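Local coordinates for ornithine carbamoyltransferase, anabolic (Campylobacter jejuni subsp. jejuni, PDB 3TPF), which catalyses the reversible transfer of the carbamoyl group from carbamoyl phosphate to L-ornithine, giving L-citrulline and phosphate on the route to arginine, at residues H125-L130 with R287-V292; V218-W223 with L258-P263; L39-E44 with A65-S70. All coordinates share one frame; numbering follows the deposited sequence.

In the fold
From the N terminus, interaction 3 comes first: 39-44 runs through helix 48-60 to 65-70, a short loop that closes a beta-alpha-beta unit in the carbamoyl-phosphate half. It is finished before interaction 1 opens at 125-130. That contact closes much later, at 287-292 on helix 279-302, so the loop between holds the five-stranded sheet of the ornithine-binding half, and the contact brings together the two helices that probably link the halves. Interaction 2, which pairs 218-223 with 258-263 at one edge of that sheet, nests inside it. Interactions 1 and 2 touch through Gln128 and Cys261, while interactions 2 and 3 lie in different halves, their centres about 25 Å apart.

Interaction 1 (H125-L130 with R287-V292); sequences HPTQVL and RNRLYV
The guanidinium of Arg289 reaches across to the start of the helix that begins at Pro126, where it meets His125, Thr127 and Gln128. Its NH1 lies in the ring plane of His125, at the edge, 3.9 Å from His125 CE1; the imidazole and guanidinium planes stand 85° apart, close to perpendicular. Gln128 OE1 sits over a face of the guanidinium, 3.1 Å from Arg289 NH2, but the angle is too poor for a hydrogen bond. Thr127 OG1 takes the edge instead, 3.6 Å from Arg289 NE. Arg289 leaves its backbone with CG anti to N (chi1 -158°) and then bends twice, which turns its tip toward these three residues. All four belong to the predicted carbamoyl-phosphate site, and NH1 also makes a weak hydrogen bond to Thr50. Further along both helices Leu130 CD1 touches Val292 CG1 (3.6 Å). The two helix segments, 9.0 Å apart at their axes, cross at 102°. Helices 126-138 and 279-302 are probably the two interdomain helices of the transcarbamoylase fold. Helix 13-28 packs on Leu130 and Val292 through Leu19 and Ala23, helix 48-60 brings Phe54 against Thr127, and Met158 of helix 157-169 lies against Gln128.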
loop_
_atom_site.group_PDB
_atom_site.type_symbol
_atom_site.label_atom_id
_atom_site.label_comp_id
_atom_site.label_asym_id
_atom_site.label_seq_id
_atom_site.Cartn_x
_atom_site.Cartn_y
_atom_site.Cartn_z
ATOM N N HIS B 125 11.145 -12.187 18.607
ATOM C CA HIS B 125 11.330 -11.072 17.707
ATOM C C HIS B 125 12.718 -11.092 17.098
ATOM O O HIS B 125 13.479 -10.178 17.249
ATOM C CB HIS B 125 11.014 -9.759 18.420
ATOM C CG HIS B 125 10.920 -8.579 17.482
ATOM N ND1 HIS B 125 10.864 -8.723 16.108
ATOM C CD2 HIS B 125 10.938 -7.242 17.716
ATOM C CE1 HIS B 125 10.862 -7.533 15.539
ATOM N NE2 HIS B 125 10.911 -6.614 16.489
ATOM N N PRO B 126 13.054 -12.163 16.389
ATOM C CA PRO B 126 14.442 -12.394 15.938
ATOM C C PRO B 126 15.050 -11.412 15.003
ATOM O O PRO B 126 16.262 -11.220 15.090
ATOM C CB PRO B 126 14.349 -13.714 15.194
ATOM C CG PRO B 126 12.937 -13.743 14.714
ATOM C CD PRO B 126 12.148 -13.185 15.864
ATOM N N THR B 127 14.326 -10.847 14.074
ATOM C CA THR B 127 14.988 -9.859 13.152
ATOM C C THR B 127 15.507 -8.634 13.968
ATOM O O THR B 127 16.593 -8.093 13.724
ATOM C CB THR B 127 14.110 -9.351 12.021
ATOM O OG1 THR B 127 12.909 -8.794 12.591
ATOM C CG2 THR B 127 13.766 -10.438 11.054
ATOM N N GLN B 128 14.812 -8.324 15.050
ATOM C CA GLN B 128 15.265 -7.253 15.929
ATOM C C GLN B 128 16.603 -7.599 16.625
ATOM O O GLN B 128 17.549 -6.804 16.708
ATOM C CB GLN B 128 14.169 -6.918 16.955
ATOM C CG GLN B 128 14.549 -5.763 17.845
ATOM C CD GLN B 128 14.700 -4.388 17.120
ATOM O OE1 GLN B 128 13.959 -4.090 16.169
ATOM N NE2 GLN B 128 15.625 -3.524 17.629
ATOM N N VAL B 129 16.643 -8.795 17.185
ATOM C CA VAL B 129 17.863 -9.216 17.867
ATOM C C VAL B 129 18.969 -9.254 16.880
ATOM O O VAL B 129 20.054 -8.848 17.204
ATOM C CB VAL B 129 17.635 -10.488 18.574
ATOM C CG1 VAL B 129 18.942 -11.123 18.972
ATOM C CG2 VAL B 129 16.653 -10.233 19.715
ATOM N N LEU B 130 18.720 -9.629 15.635
ATOM C CA LEU B 130 19.856 -9.635 14.672
ATOM C C LEU B 130 20.378 -8.245 14.515
ATOM O O LEU B 130 21.574 -8.014 14.393
ATOM C CB LEU B 130 19.457 -10.139 13.308
ATOM C CG LEU B 130 19.486 -11.620 13.045
ATOM C CD1 LEU B 130 18.942 -11.838 11.702
ATOM C CD2 LEU B 130 20.851 -12.208 13.122
ATOM N N ARG B 287 17.859 1.844 12.234
ATOM C CA ARG B 287 18.192 1.781 10.856
ATOM C C ARG B 287 18.869 0.489 10.502
ATOM O O ARG B 287 18.745 0.011 9.397
ATOM C CB ARG B 287 19.132 2.930 10.588
ATOM C CG ARG B 287 19.560 3.095 9.164
ATOM C CD ARG B 287 20.694 4.075 9.189
ATOM N NE ARG B 287 20.890 4.728 7.905
ATOM C CZ ARG B 287 22.087 5.076 7.440
ATOM N NH1 ARG B 287 23.200 4.794 8.148
ATOM N NH2 ARG B 287 22.181 5.679 6.255
ATOM N N ASN B 288 19.646 -0.065 11.412
ATOM C CA ASN B 288 20.498 -1.240 11.082
ATOM C C ASN B 288 19.663 -2.560 10.860
ATOM O O ASN B 288 20.104 -3.502 10.291
ATOM C CB ASN B 288 21.508 -1.490 12.196
ATOM C CG ASN B 288 22.785 -0.671 12.097
ATOM O OD1 ASN B 288 23.084 -0.123 11.061
ATOM N ND2 ASN B 288 23.550 -0.591 13.208
ATOM N N ARG B 289 18.414 -2.566 11.226
ATOM C CA ARG B 289 17.510 -3.650 10.805
ATOM C C ARG B 289 17.423 -3.898 9.284
ATOM O O ARG B 289 17.136 -4.989 8.829
ATOM C CB ARG B 289 16.080 -3.346 11.255
ATOM C CG ARG B 289 15.268 -4.584 11.338
ATOM C CD ARG B 289 14.837 -4.881 12.793
ATOM N NE ARG B 289 13.418 -5.229 12.734
ATOM C CZ ARG B 289 12.428 -4.392 12.999
ATOM N NH1 ARG B 289 11.179 -4.782 12.764
ATOM N NH2 ARG B 289 12.676 -3.171 13.521
ATOM N N LEU B 290 17.657 -2.840 8.520
ATOM C CA LEU B 290 17.690 -2.945 7.081
ATOM C C LEU B 290 18.707 -3.970 6.637
ATOM O O LEU B 290 18.418 -4.848 5.870
ATOM C CB LEU B 290 18.021 -1.603 6.456
ATOM C CG LEU B 290 18.178 -1.620 4.925
ATOM C CD1 LEU B 290 16.824 -2.114 4.461
ATOM C CD2 LEU B 290 18.541 -0.293 4.302
ATOM N N TYR B 291 19.916 -3.842 7.122
ATOM C CA TYR B 291 21.083 -4.565 6.531
ATOM C C TYR B 291 20.964 -6.021 6.881
ATOM O O TYR B 291 21.395 -6.902 6.179
ATOM C CB TYR B 291 22.394 -3.965 7.020
ATOM C CG TYR B 291 22.424 -2.489 6.769
ATOM C CD1 TYR B 291 22.571 -1.998 5.497
ATOM C CD2 TYR B 291 22.226 -1.572 7.807
ATOM C CE1 TYR B 291 22.568 -0.643 5.259
ATOM C CE2 TYR B 291 22.228 -0.203 7.558
ATOM C CZ TYR B 291 22.414 0.250 6.284
ATOM O OH TYR B 291 22.421 1.593 5.979
ATOM N N VAL B 292 20.348 -6.224 7.999
ATOM C CA VAL B 292 20.229 -7.539 8.627
ATOM C C VAL B 292 19.108 -8.315 7.933
ATOM O O VAL B 292 19.264 -9.457 7.540
ATOM C CB VAL B 292 20.066 -7.346 10.174
ATOM C CG1 VAL B 292 19.193 -8.379 10.757
ATOM C CG2 VAL B 292 21.456 -7.388 10.861
#

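Interaction 2 (V218-W223 with L258-P263); sequences VITDTW and LLHCLP
Val218 and Leu258 lead a short run of parallel strand pairing that is the tight part of this contact. Leu259 N donates to Val218 O at 2.7 Å, nearly straight, and Thr220 N returns a bond to Leu259 O at 3.0 Å. Side chains pack on both faces of the pair: Val218 CG1 meets Leu258 CD1 on one, while on the other Ile219 and Leu259 lie side by side, pointing the same way, with Ile219 CG1 4.1 Å from Leu259 CB. Thr220 OG1 is bonded to Ile152 O on the next strand, which leaves CG2 turned to His260 CD2, 3.8 Å away.

Past Thr220 and His260 the chains spread, and side chains rather than backbone bonds span the gap. The His260 imidazole lies between them: Thr220 O and Asp221 CA lie over one face, the latter as a CH-pi contact, 4.3 Å from the ring centroid. Leu262 N donates to His260 ND1 in the ring plane (2.9 Å), and His260 NE2 is bonded to Glu269, so both ring nitrogens are engaged and the ring's rotation is fixed. Further out, Asp221 OD1 lies beside Cys261 SG. The same OD1 accepts a weak bond from Thr222 N, and OD2 a weak one from Asn156 ND2. Here Thr222, Cys261 and Pro263, which follows a cis peptide, are partly exposed.

Loops at the C-terminal ends of parallel strands form the usual binding edge of a Rossmann-like sheet. Accordingly, Asp221 is predicted to bind L-ornithine, and Cys261 and Leu262 carbamoyl phosphate.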
loop_
_atom_site.group_PDB
_atom_site.type_symbol
_atom_site.label_atom_id
_atom_site.label_comp_id
_atom_site.label_asym_id
_atom_site.label_seq_id
_atom_site.Cartn_x
_atom_site.Cartn_y
_atom_site.Cartn_z
ATOM N N VAL B 218 23.483 -2.415 27.461
ATOM C CA VAL B 218 22.245 -2.437 28.236
ATOM C C VAL B 218 21.080 -2.337 27.311
ATOM O O VAL B 218 21.005 -1.470 26.447
ATOM C CB VAL B 218 22.133 -1.285 29.245
ATOM C CG1 VAL B 218 20.818 -1.341 30.012
ATOM C CG2 VAL B 218 23.313 -1.239 30.206
ATOM N N ILE B 219 20.182 -3.291 27.445
ATOM C CA ILE B 219 19.043 -3.378 26.538
ATOM C C ILE B 219 17.775 -3.288 27.311
ATOM O O ILE B 219 17.605 -3.999 28.302
ATOM C CB ILE B 219 19.018 -4.722 25.814
ATOM C CG1 ILE B 219 20.366 -4.927 25.060
ATOM C CG2 ILE B 219 17.769 -4.800 24.964
ATOM C CD1 ILE B 219 20.392 -6.147 24.178
ATOM N N THR B 220 16.865 -2.453 26.849
ATOM C CA THR B 220 15.595 -2.369 27.509
ATOM C C THR B 220 14.509 -2.266 26.495
ATOM O O THR B 220 14.755 -2.139 25.301
ATOM C CB THR B 220 15.536 -1.195 28.474
ATOM O OG1 THR B 220 14.423 -1.360 29.348
ATOM C CG2 THR B 220 15.415 0.080 27.754
ATOM N N ASP B 221 13.284 -2.347 26.972
ATOM C CA ASP B 221 12.112 -2.339 26.092
ATOM C C ASP B 221 10.873 -1.896 26.844
ATOM O O ASP B 221 10.829 -1.909 28.091
ATOM C CB ASP B 221 11.886 -3.743 25.527
ATOM C CG ASP B 221 10.874 -3.785 24.357
ATOM O OD1 ASP B 221 10.492 -2.720 23.783
ATOM O OD2 ASP B 221 10.470 -4.915 24.006
ATOM N N THR B 222 9.850 -1.526 26.091
ATOM C CA THR B 222 8.571 -1.101 26.688
ATOM C C THR B 222 8.073 -2.163 27.630
ATOM O O THR B 222 8.312 -3.339 27.448
ATOM C CB THR B 222 7.461 -0.923 25.640
ATOM O OG1 THR B 222 6.886 -2.185 25.390
ATOM C CG2 THR B 222 8.013 -0.431 24.270
ATOM N N TRP B 223 7.338 -1.740 28.621
ATOM C CA TRP B 223 6.833 -2.672 29.647
ATOM C C TRP B 223 5.452 -3.167 29.328
ATOM O O TRP B 223 5.082 -4.307 29.576
ATOM C CB TRP B 223 6.753 -1.964 30.970
ATOM C CG TRP B 223 8.050 -1.513 31.521
ATOM C CD1 TRP B 223 9.266 -2.081 31.362
ATOM C CD2 TRP B 223 8.234 -0.420 32.384
ATOM N NE1 TRP B 223 10.216 -1.389 32.042
ATOM C CE2 TRP B 223 9.598 -0.366 32.703
ATOM C CE3 TRP B 223 7.368 0.527 32.943
ATOM C CZ2 TRP B 223 10.126 0.598 33.572
ATOM C CZ3 TRP B 223 7.892 1.500 33.786
ATOM C CH2 TRP B 223 9.256 1.525 34.098
ATOM N N LEU B 258 23.382 1.902 25.225
ATOM C CA LEU B 258 21.997 1.599 25.594
ATOM C C LEU B 258 21.212 1.278 24.306
ATOM O O LEU B 258 21.171 2.074 23.391
ATOM C CB LEU B 258 21.345 2.775 26.319
ATOM C CG LEU B 258 19.819 2.659 26.558
ATOM C CD1 LEU B 258 19.546 1.484 27.472
ATOM C CD2 LEU B 258 19.269 3.968 27.068
ATOM N N LEU B 259 20.609 0.121 24.247
ATOM C CA LEU B 259 19.805 -0.278 23.109
ATOM C C LEU B 259 18.327 -0.369 23.500
ATOM O O LEU B 259 18.012 -0.739 24.622
ATOM C CB LEU B 259 20.218 -1.639 22.569
ATOM C CG LEU B 259 21.568 -1.765 21.892
ATOM C CD1 LEU B 259 21.736 -3.171 21.396
ATOM C CD2 LEU B 259 21.647 -0.712 20.729
ATOM N N HIS B 260 17.461 0.077 22.596
ATOM C CA HIS B 260 16.021 0.059 22.734
ATOM C C HIS B 260 15.425 -0.159 21.357
ATOM O O HIS B 260 15.793 0.517 20.423
ATOM C CB HIS B 260 15.523 1.392 23.260
ATOM C CG HIS B 260 14.109 1.361 23.764
ATOM N ND1 HIS B 260 13.057 0.868 23.023
ATOM C CD2 HIS B 260 13.569 1.810 24.931
ATOM C CE1 HIS B 260 11.941 0.989 23.729
ATOM N NE2 HIS B 260 12.222 1.568 24.884
ATOM N N CYS B 261 14.497 -1.095 21.222
ATOM C CA CYS B 261 13.953 -1.462 19.875
ATOM C C CYS B 261 12.971 -0.444 19.385
ATOM O O CYS B 261 12.769 -0.312 18.192
ATOM C CB CYS B 261 13.290 -2.832 19.805
ATOM S SG CYS B 261 11.957 -3.039 21.021
ATOM N N LEU B 262 12.392 0.287 20.295
ATOM C CA LEU B 262 11.500 1.426 19.944
ATOM C C LEU B 262 10.117 0.908 19.654
ATOM O O LEU B 262 9.950 -0.259 19.371
ATOM C CB LEU B 262 11.966 2.229 18.697
ATOM C CG LEU B 262 13.269 3.021 18.723
ATOM C CD1 LEU B 262 13.428 3.875 17.445
ATOM C CD2 LEU B 262 13.277 3.945 19.961
ATOM N N PRO B 263 9.142 1.763 19.721
ATOM C CA PRO B 263 9.270 3.077 20.249
ATOM C C PRO B 263 9.534 3.085 21.758
ATOM O O PRO B 263 9.242 2.114 22.450
ATOM C CB PRO B 263 7.868 3.651 20.056
ATOM C CG PRO B 263 6.981 2.453 20.153
ATOM C CD PRO B 263 7.772 1.445 19.358
#

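Interaction 3 (L39-E44 with A65-S70); sequences LAMIFE and ALFLSS
Selenomethionine Met41 lays its terminal methyl across the neighbouring strand, with CE 3.7 Å from Ala65 CB and 3.6 Å from Phe67 CB. CG lies anti to the carbonyl carbon (chi1 -57°), and the bend at chi3 carries CE over to the gap between those two residues. Beside it the rings of Phe43 and Phe67 meet obliquely, their planes 67° apart and centroids separated by 5.4 Å. Phe43 CD1 lies at the edge of the Phe67 ring, facing its CE1. A cation-pi contact from Arg51 of the same chain also engages Phe67.

Beneath these side chains the two parallel strands are joined by four backbone hydrogen bonds that alternate in direction. Leu66 N and Leu68 N donate to Leu39 O and Met41 O; Met41 N donates to Leu66 O at 2.7 Å, and Phe43 N to Leu68 O at 3.2 Å. The ladder ends there: Phe43 O and Ser70 N are close, but poorly aligned for a bond. At this polar edge Ser70 OG lies 3.6 Å from Glu44 O and forms a weak hydrogen bond to Asn46, although Ser69 and Ser70 are poorly ordered. Glu44 points away and its carboxylate accepts from Asn100 N.

Strands 38-43 and 64-68 belong to a beta-alpha-beta unit whose helix 48-60 covers the face bearing Leu39, Met41 and Ala65. Strand 94-98 flanks 38-43 on its other side, whereas 64-68 is outermost within the chain; there Arg51 of the third subunit donates to Phe67 O.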
loop_
_atom_site.group_PDB
_atom_site.type_symbol
_atom_site.label_atom_id
_atom_site.label_comp_id
_atom_site.label_asym_id
_atom_site.label_seq_id
_atom_site.Cartn_x
_atom_site.Cartn_y
_atom_site.Cartn_z
ATOM N N LEU B 39 8.510 -10.280 -2.259
ATOM C CA LEU B 39 8.325 -10.498 -0.802
ATOM C C LEU B 39 6.961 -10.057 -0.400
ATOM O O LEU B 39 6.596 -8.913 -0.603
ATOM C CB LEU B 39 9.383 -9.697 0.068
ATOM C CG LEU B 39 8.908 -9.746 1.621
ATOM C CD1 LEU B 39 9.161 -11.093 2.331
ATOM C CD2 LEU B 39 9.430 -8.640 2.523
ATOM N N ALA B 40 6.223 -10.981 0.095
ATOM C CA ALA B 40 4.860 -10.672 0.537
ATOM C C ALA B 40 5.009 -10.240 1.949
ATOM O O ALA B 40 5.654 -10.918 2.688
ATOM C CB ALA B 40 4.051 -11.925 0.498
HETATM N N MSE B 41 4.462 -9.131 2.349
HETATM C CA MSE B 41 4.540 -8.775 3.741
HETATM C C MSE B 41 3.161 -8.828 4.345
HETATM O O MSE B 41 2.285 -8.033 4.007
HETATM C CB MSE B 41 5.089 -7.376 3.935
HETATM C CG MSE B 41 6.437 -7.259 3.293
HETATM SE SE MSE B 41 7.110 -5.396 3.432
HETATM C CE MSE B 41 5.753 -4.388 2.354
ATOM N N ILE B 42 2.938 -9.713 5.269
ATOM C CA ILE B 42 1.554 -9.796 5.893
ATOM C C ILE B 42 1.546 -9.274 7.296
ATOM O O ILE B 42 2.207 -9.841 8.157
ATOM C CB ILE B 42 1.036 -11.248 5.996
ATOM C CG1 ILE B 42 0.926 -11.873 4.609
ATOM C CG2 ILE B 42 -0.305 -11.266 6.706
ATOM C CD1 ILE B 42 0.771 -13.366 4.641
ATOM N N PHE B 43 0.851 -8.200 7.526
ATOM C CA PHE B 43 0.754 -7.649 8.885
ATOM C C PHE B 43 -0.604 -7.978 9.535
ATOM O O PHE B 43 -1.638 -7.755 8.951
ATOM C CB PHE B 43 0.978 -6.142 8.905
ATOM C CG PHE B 43 2.352 -5.749 8.550
ATOM C CD1 PHE B 43 2.760 -5.704 7.216
ATOM C CD2 PHE B 43 3.281 -5.506 9.526
ATOM C CE1 PHE B 43 4.047 -5.390 6.883
ATOM C CE2 PHE B 43 4.629 -5.247 9.191
ATOM C CZ PHE B 43 4.973 -5.123 7.880
ATOM N N GLU B 44 -0.575 -8.497 10.739
ATOM C CA GLU B 44 -1.799 -8.664 11.557
ATOM C C GLU B 44 -1.975 -7.481 12.453
ATOM O O GLU B 44 -3.053 -7.271 13.006
ATOM C CB GLU B 44 -1.757 -9.911 12.439
ATOM C CG GLU B 44 -2.128 -11.176 11.679
ATOM C CD GLU B 44 -2.387 -12.326 12.596
ATOM O OE1 GLU B 44 -1.517 -12.595 13.472
ATOM O OE2 GLU B 44 -3.501 -12.917 12.504
ATOM N N ALA B 65 8.187 -5.519 -3.100
ATOM C CA ALA B 65 7.450 -5.902 -1.844
ATOM C C ALA B 65 5.992 -5.778 -2.097
ATOM O O ALA B 65 5.579 -4.949 -2.854
ATOM C CB ALA B 65 7.829 -5.045 -0.622
ATOM N N LEU B 66 5.229 -6.634 -1.479
ATOM C CA LEU B 66 3.796 -6.485 -1.474
ATOM C C LEU B 66 3.369 -6.351 -0.126
ATOM O O LEU B 66 3.539 -7.214 0.701
ATOM C CB LEU B 66 3.089 -7.678 -2.064
ATOM C CG LEU B 66 3.342 -7.797 -3.582
ATOM C CD1 LEU B 66 4.776 -8.251 -3.855
ATOM C CD2 LEU B 66 2.371 -8.734 -4.247
ATOM N N PHE B 67 2.751 -5.250 0.123
ATOM C CA PHE B 67 2.258 -4.948 1.458
ATOM C C PHE B 67 0.854 -5.429 1.499
ATOM O O PHE B 67 0.017 -4.830 0.910
ATOM C CB PHE B 67 2.314 -3.418 1.688
ATOM C CG PHE B 67 1.784 -2.963 3.018
ATOM C CD1 PHE B 67 2.134 -3.603 4.189
ATOM C CD2 PHE B 67 0.998 -1.871 3.118
ATOM C CE1 PHE B 67 1.655 -3.173 5.428
ATOM C CE2 PHE B 67 0.532 -1.448 4.341
ATOM C CZ PHE B 67 0.870 -2.092 5.497
ATOM N N LEU B 68 0.581 -6.462 2.257
ATOM C CA LEU B 68 -0.836 -6.813 2.563
ATOM C C LEU B 68 -1.158 -6.448 3.998
ATOM O O LEU B 68 -0.619 -6.988 4.920
ATOM C CB LEU B 68 -1.104 -8.270 2.315
ATOM C CG LEU B 68 -0.306 -8.702 1.088
ATOM C CD1 LEU B 68 -0.652 -10.128 0.728
ATOM C CD2 LEU B 68 -0.498 -7.765 -0.078
ATOM N N SER B 69 -2.077 -5.543 4.215
ATOM C CA SER B 69 -2.310 -5.046 5.607
ATOM C C SER B 69 -3.353 -5.854 6.358
ATOM O O SER B 69 -3.943 -6.793 5.811
ATOM C CB SER B 69 -2.630 -3.517 5.637
ATOM O OG SER B 69 -4.021 -3.208 5.655
ATOM N N SER B 70 -3.561 -5.436 7.608
ATOM C CA SER B 70 -4.660 -5.908 8.501
ATOM C C SER B 70 -6.062 -5.796 7.841
ATOM O O SER B 70 -6.762 -6.796 7.655
ATOM C CB SER B 70 -4.649 -5.130 9.844
ATOM O OG SER B 70 -3.321 -4.862 10.305
#